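Local coordinates for protein beta-agarase AgaA (Microbulbifer thermotolerans, PDB 3WZ1) that hydrolyses beta-1,4-galactosidic linkages inside agarose through its family 16 glycoside hydrolase domain, giving neoagarotetraose as the main final product, at residues 9-14 / 101-106; 55-60 / 237-242. All coordinates share one frame; numbering follows the deposited sequence.

Contact 1: 9-14 / 101-106; sequences PVPANP and PVYMEA
Val10, Pro11 and Ala12 pack on the ring of Tyr103, and no hydrogen bond links the two segments. The apolar contacts run along the length of the ring. Val10 lays one methyl over a face: CG1 stands 4.0 Å from the centroid of the Tyr103 ring, 23° off the normal, as a CH-pi contact. It is displaced toward the rim, where Val10 CG1 comes 3.6 Å from Tyr103 CD2. The valine torsion, with CG1 anti to the backbone N (chi1 174°), brings that methyl over the ring. Pro11 meets the phenol end and crosses the tyrosine side chain at about a right angle. Its CD is 3.4 Å from Tyr103 OH, and its CG touches the same oxygen. At the other end Ala12 CB sits obliquely, 4.1 Å from Tyr103 CD1.

The polar part lies within strand 102-109. Tyr103 OH donates to Glu105 OE2 at 2.7 Å. This oxygen lies at the ring edge, in plane, and receives the hydroxyl on its anti side. Tyr103 and Glu105 are two residues apart on the strand and reach the same side of it. Arg188 and Arg270 form salt bridges to the carboxylate, and Pro9 O bonds to Arg188, which ties the loop to the same cluster. Trp20 touches both Val10 and Tyr103.

The two charged partners should favour an ionised Glu105. Its bond to the phenol helps fix the tip of Tyr103, so the proline-rich loop before strand 18-22 rests on a positioned aromatic surface of the jelly roll.

Contact 2: 55-60 / 237-242; sequences TGPGLT and NMEDQN
Asp240 OD2 takes two hydrogen bonds, one from Leu59 N across the contact and one with Ser245. The Leu59 N to Asp240 OD2 bond is 2.8 Å long and nearly straight, at 168°. The amide meets the anti side of the oxygen, tilted out of the carboxylate plane. Asp240 CG is anti to its backbone N (chi1 176°), which carries the carboxylate alongside Leu59, the two side chains pointing the same way. Leu59 CB packs 3.4 Å from Asp240 OD2. The other carboxylate oxygen, OD1, bonds to Thr250.

A second bond runs the other way. Asp240 N donates to Thr60 OG1 at 2.9 Å, more bent at 144°. One residue thus holds the turn through both its side chain and its backbone.

Pro57 to Thr60 form a type II' turn, closed by Thr60 N to Pro57 O. Gly58 has positive phi and passes close to segment 237-242. Having no side chain, it lets its CA make a CA-H...O contact of 3.4 Å with Asp240 O. Pro57 sets its ring across the side chain of Glu239, with CG 3.9 Å from Glu239 OE1.

Glu239 OE1 in turn accepts from Gln241 NE2 at 2.9 Å, approached from above the carboxylate plane. Gln241 NE2 also bonds to Glu134, the predicted proton donor, while its OE1 bonds to Tyr136 and Trp243.

The turn is therefore fixed to Asp240, just past the end of strand 232-239, beside the predicted catalytic residues. The bonds of Gln241 to Glu134 and Glu239 are consistent with a second-shell role in positioning Glu134; Pro57 packs against Glu239.

How the contacts relate
Both contacts fasten a loop to a strand, or to the residue just after one, in the same jelly-roll framework, but on opposite sides of the chain's centre. Their centres are 28 Å apart and they do not touch. Contact 1 is buried yet distant from the annotated sites. It is apolar across the interface, and its charges are gathered around Glu105, to which the loop is tied through Pro9 O and Arg188. Contact 2 is partly buried and lies next to the predicted catalytic pair. It buries more surface, 330 Å² against 173 Å², and is held by direct hydrogen bonds to a tight turn. Each uses an acidic residue of the later segment: one steadies an aromatic ring, the other grips backbone.

Contact 1: 9-14 / 101-106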
loop_
_atom_site.group_PDB
_atom_site.type_symbol
_atom_site.label_atom_id
_atom_site.label_comp_id
_atom_site.label_asym_id
_atom_site.label_seq_id
_atom_site.Cartn_x
_atom_site.Cartn_y
_atom_site.Cartn_z
ATOM N N PRO A 9 1.086 -12.051 15.863
ATOM C CA PRO A 9 -0.101 -11.412 16.450
ATOM C C PRO A 9 -0.533 -10.140 15.726
ATOM O O PRO A 9 0.253 -9.500 15.044
ATOM C CB PRO A 9 0.323 -11.069 17.880
ATOM C CG PRO A 9 1.760 -11.394 18.000
ATOM C CD PRO A 9 2.242 -12.089 16.783
ATOM N N VAL A 10 -1.801 -9.789 15.923
ATOM C CA VAL A 10 -2.308 -8.469 15.550
ATOM C C VAL A 10 -2.010 -7.507 16.711
ATOM O O VAL A 10 -2.422 -7.759 17.835
ATOM C CB VAL A 10 -3.824 -8.536 15.262
ATOM C CG1 VAL A 10 -4.395 -7.154 15.005
ATOM C CG2 VAL A 10 -4.115 -9.444 14.075
ATOM N N PRO A 11 -1.273 -6.411 16.457
ATOM C CA PRO A 11 -0.801 -5.558 17.556
ATOM C C PRO A 11 -1.826 -4.544 18.081
ATOM O O PRO A 11 -1.646 -3.987 19.159
ATOM C CB PRO A 11 0.402 -4.856 16.946
ATOM C CG PRO A 11 0.074 -4.769 15.479
ATOM C CD PRO A 11 -0.683 -6.019 15.161
ATOM N N ALA A 12 -2.887 -4.309 17.327
ATOM C CA ALA A 12 -3.929 -3.388 17.744
ATOM C C ALA A 12 -4.882 -4.058 18.748
ATOM O O ALA A 12 -4.936 -5.287 18.843
ATOM C CB ALA A 12 -4.691 -2.884 16.514
ATOM N N ASN A 13 -5.619 -3.218 19.470
ATOM C CA ASN A 13 -6.577 -3.649 20.501
ATOM C C ASN A 13 -7.986 -3.608 19.907
ATOM O O ASN A 13 -8.449 -2.539 19.467
ATOM C CB ASN A 13 -6.470 -2.669 21.661
ATOM C CG ASN A 13 -7.396 -2.992 22.823
ATOM O OD1 ASN A 13 -8.287 -3.835 22.750
ATOM N ND2 ASN A 13 -7.183 -2.279 23.925
ATOM N N PRO A 14 -8.684 -4.761 19.882
ATOM C CA PRO A 14 -9.999 -4.821 19.264
ATOM C C PRO A 14 -11.102 -4.277 20.173
ATOM O O PRO A 14 -12.247 -4.171 19.739
ATOM C CB PRO A 14 -10.193 -6.310 19.023
ATOM C CG PRO A 14 -9.469 -6.941 20.140
ATOM C CD PRO A 14 -8.282 -6.072 20.419
ATOM N N PRO A 101 -14.594 -0.690 11.531
ATOM C CA PRO A 101 -13.251 -0.892 12.043
ATOM C C PRO A 101 -12.583 -2.099 11.393
ATOM O O PRO A 101 -13.212 -3.153 11.223
ATOM C CB PRO A 101 -13.476 -1.162 13.534
ATOM C CG PRO A 101 -14.837 -1.800 13.586
ATOM C CD PRO A 101 -15.628 -1.218 12.442
ATOM N N VAL A 102 -11.308 -1.947 11.050
ATOM C CA VAL A 102 -10.582 -3.026 10.428
ATOM C C VAL A 102 -9.088 -2.813 10.590
ATOM O O VAL A 102 -8.619 -1.682 10.499
ATOM C CB VAL A 102 -10.962 -3.157 8.922
ATOM C CG1 VAL A 102 -10.604 -1.887 8.149
ATOM C CG2 VAL A 102 -10.336 -4.394 8.297
ATOM N N TYR A 103 -8.365 -3.900 10.858
ATOM C CA TYR A 103 -6.895 -3.875 10.861
ATOM C C TYR A 103 -6.418 -4.435 9.533
ATOM O O TYR A 103 -6.839 -5.513 9.146
ATOM C CB TYR A 103 -6.317 -4.712 12.019
ATOM C CG TYR A 103 -4.811 -4.718 12.060
ATOM C CD1 TYR A 103 -4.102 -3.595 12.487
ATOM C CD2 TYR A 103 -4.082 -5.832 11.634
ATOM C CE1 TYR A 103 -2.722 -3.580 12.514
ATOM C CE2 TYR A 103 -2.699 -5.810 11.643
ATOM C CZ TYR A 103 -2.025 -4.681 12.075
ATOM O OH TYR A 103 -0.645 -4.658 12.098
ATOM N N MET A 104 -5.541 -3.701 8.851
ATOM C CA MET A 104 -5.120 -4.019 7.478
ATOM C C MET A 104 -3.597 -4.035 7.439
ATOM O O MET A 104 -2.982 -3.027 7.772
ATOM C CB MET A 104 -5.640 -2.937 6.526
ATOM C CG MET A 104 -7.092 -2.579 6.765
ATOM S SD MET A 104 -7.752 -1.292 5.649
ATOM C CE MET A 104 -6.790 0.120 6.138
ATOM N N GLU A 105 -3.001 -5.153 7.027
ATOM C CA GLU A 105 -1.552 -5.333 7.159
ATOM C C GLU A 105 -0.960 -6.068 5.981
ATOM O O GLU A 105 -1.554 -7.030 5.482
ATOM C CB GLU A 105 -1.265 -6.098 8.446
ATOM C CG GLU A 105 0.208 -6.190 8.822
ATOM C CD GLU A 105 0.411 -7.244 9.877
ATOM O OE1 GLU A 105 0.458 -8.442 9.503
ATOM O OE2 GLU A 105 0.558 -6.850 11.017
ATOM N N ALA A 106 0.226 -5.641 5.548
ATOM C CA ALA A 106 0.987 -6.383 4.549
ATOM C C ALA A 106 2.360 -6.715 5.087
ATOM O O ALA A 106 2.934 -5.938 5.837
ATOM C CB ALA A 106 1.159 -5.585 3.278
#

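Contact 2: 55-60 / 237-242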
loop_
_atom_site.group_PDB
_atom_site.type_symbol
_atom_site.label_atom_id
_atom_site.label_comp_id
_atom_site.label_asym_id
_atom_site.label_seq_id
_atom_site.Cartn_x
_atom_site.Cartn_y
_atom_site.Cartn_z
ATOM N N THR A 55 -4.951 4.544 -15.746
ATOM C CA THR A 55 -3.703 3.772 -15.807
ATOM C C THR A 55 -2.555 4.347 -14.976
ATOM O O THR A 55 -1.449 3.798 -15.006
ATOM C CB THR A 55 -3.261 3.562 -17.255
ATOM O OG1 THR A 55 -3.179 4.827 -17.908
ATOM C CG2 THR A 55 -4.274 2.648 -17.959
ATOM N N GLY A 56 -2.805 5.432 -14.244
ATOM C CA GLY A 56 -1.916 5.825 -13.159
ATOM C C GLY A 56 -1.250 7.173 -13.264
ATOM O O GLY A 56 -1.384 7.882 -14.281
ATOM N N PRO A 57 -0.544 7.559 -12.191
ATOM C CA PRO A 57 0.069 8.861 -12.053
ATOM C C PRO A 57 1.390 8.950 -12.776
ATOM O O PRO A 57 1.926 7.962 -13.255
ATOM C CB PRO A 57 0.282 8.964 -10.549
ATOM C CG PRO A 57 0.574 7.578 -10.135
ATOM C CD PRO A 57 -0.359 6.747 -10.973
ATOM N N GLY A 58 1.934 10.151 -12.855
ATOM C CA GLY A 58 3.289 10.327 -13.342
ATOM C C GLY A 58 3.485 9.698 -14.705
ATOM O O GLY A 58 2.663 9.882 -15.625
ATOM N N LEU A 59 4.563 8.935 -14.830
ATOM C CA LEU A 59 4.892 8.179 -16.050
ATOM C C LEU A 59 4.396 6.721 -15.960
ATOM O O LEU A 59 4.736 5.890 -16.787
ATOM C CB LEU A 59 6.395 8.237 -16.316
ATOM C CG LEU A 59 6.977 9.649 -16.415
ATOM C CD1 LEU A 59 8.482 9.600 -16.548
ATOM C CD2 LEU A 59 6.332 10.422 -17.561
ATOM N N THR A 60 3.544 6.430 -14.982
ATOM C CA THR A 60 3.000 5.091 -14.784
ATOM C C THR A 60 2.018 4.702 -15.895
ATOM O O THR A 60 1.176 5.507 -16.295
ATOM C CB THR A 60 2.168 5.018 -13.490
ATOM O OG1 THR A 60 2.969 5.481 -12.392
ATOM C CG2 THR A 60 1.605 3.620 -13.207
ATOM N N ASN A 237 0.389 -1.948 -5.521
ATOM C CA ASN A 237 0.955 -1.531 -6.783
ATOM C C ASN A 237 2.360 -1.007 -6.622
ATOM O O ASN A 237 2.872 -0.934 -5.496
ATOM C CB ASN A 237 0.037 -0.509 -7.488
ATOM C CG ASN A 237 0.110 0.885 -6.898
ATOM O OD1 ASN A 237 1.096 1.258 -6.259
ATOM N ND2 ASN A 237 -0.921 1.680 -7.128
ATOM N N MET A 238 2.985 -0.653 -7.745
ATOM C CA MET A 238 4.000 0.389 -7.731
ATOM C C MET A 238 3.468 1.579 -8.496
ATOM O O MET A 238 2.577 1.452 -9.334
ATOM C CB MET A 238 5.330 -0.034 -8.336
ATOM C CG MET A 238 6.214 -0.842 -7.396
ATOM S SD MET A 238 7.892 -1.084 -7.983
ATOM C CE MET A 238 7.695 -2.425 -9.114
ATOM N N GLU A 239 4.032 2.739 -8.188
ATOM C CA GLU A 239 3.709 3.992 -8.876
ATOM C C GLU A 239 4.963 4.785 -9.178
ATOM O O GLU A 239 5.849 4.936 -8.323
ATOM C CB GLU A 239 2.784 4.859 -8.034
ATOM C CG GLU A 239 1.379 4.289 -7.895
ATOM C CD GLU A 239 0.480 5.083 -6.963
ATOM O OE1 GLU A 239 0.880 6.198 -6.525
ATOM O OE2 GLU A 239 -0.636 4.576 -6.655
ATOM N N ASP A 240 5.004 5.346 -10.375
ATOM C CA ASP A 240 5.881 6.468 -10.675
ATOM C C ASP A 240 5.012 7.682 -10.369
ATOM O O ASP A 240 4.023 7.929 -11.073
ATOM C CB ASP A 240 6.322 6.435 -12.136
ATOM C CG ASP A 240 7.156 7.618 -12.506
ATOM O OD1 ASP A 240 8.406 7.552 -12.346
ATOM O OD2 ASP A 240 6.551 8.636 -12.894
ATOM N N GLN A 241 5.328 8.393 -9.286
ATOM C CA GLN A 241 4.476 9.456 -8.770
ATOM C C GLN A 241 4.929 10.818 -9.276
ATOM O O GLN A 241 6.130 11.057 -9.431
ATOM C CB GLN A 241 4.443 9.425 -7.241
ATOM C CG GLN A 241 3.886 8.107 -6.706
ATOM C CD GLN A 241 3.823 8.039 -5.196
ATOM O OE1 GLN A 241 4.636 8.651 -4.477
ATOM N NE2 GLN A 241 2.870 7.270 -4.694
ATOM N N ASN A 242 3.980 11.706 -9.514
ATOM C CA ASN A 242 4.310 13.000 -10.106
ATOM C C ASN A 242 5.300 13.838 -9.284
ATOM O O ASN A 242 6.185 14.456 -9.863
ATOM C CB ASN A 242 3.071 13.848 -10.354
ATOM C CG ASN A 242 2.238 13.343 -11.505
ATOM O OD1 ASN A 242 2.404 13.759 -12.664
ATOM N ND2 ASN A 242 1.354 12.455 -11.211
#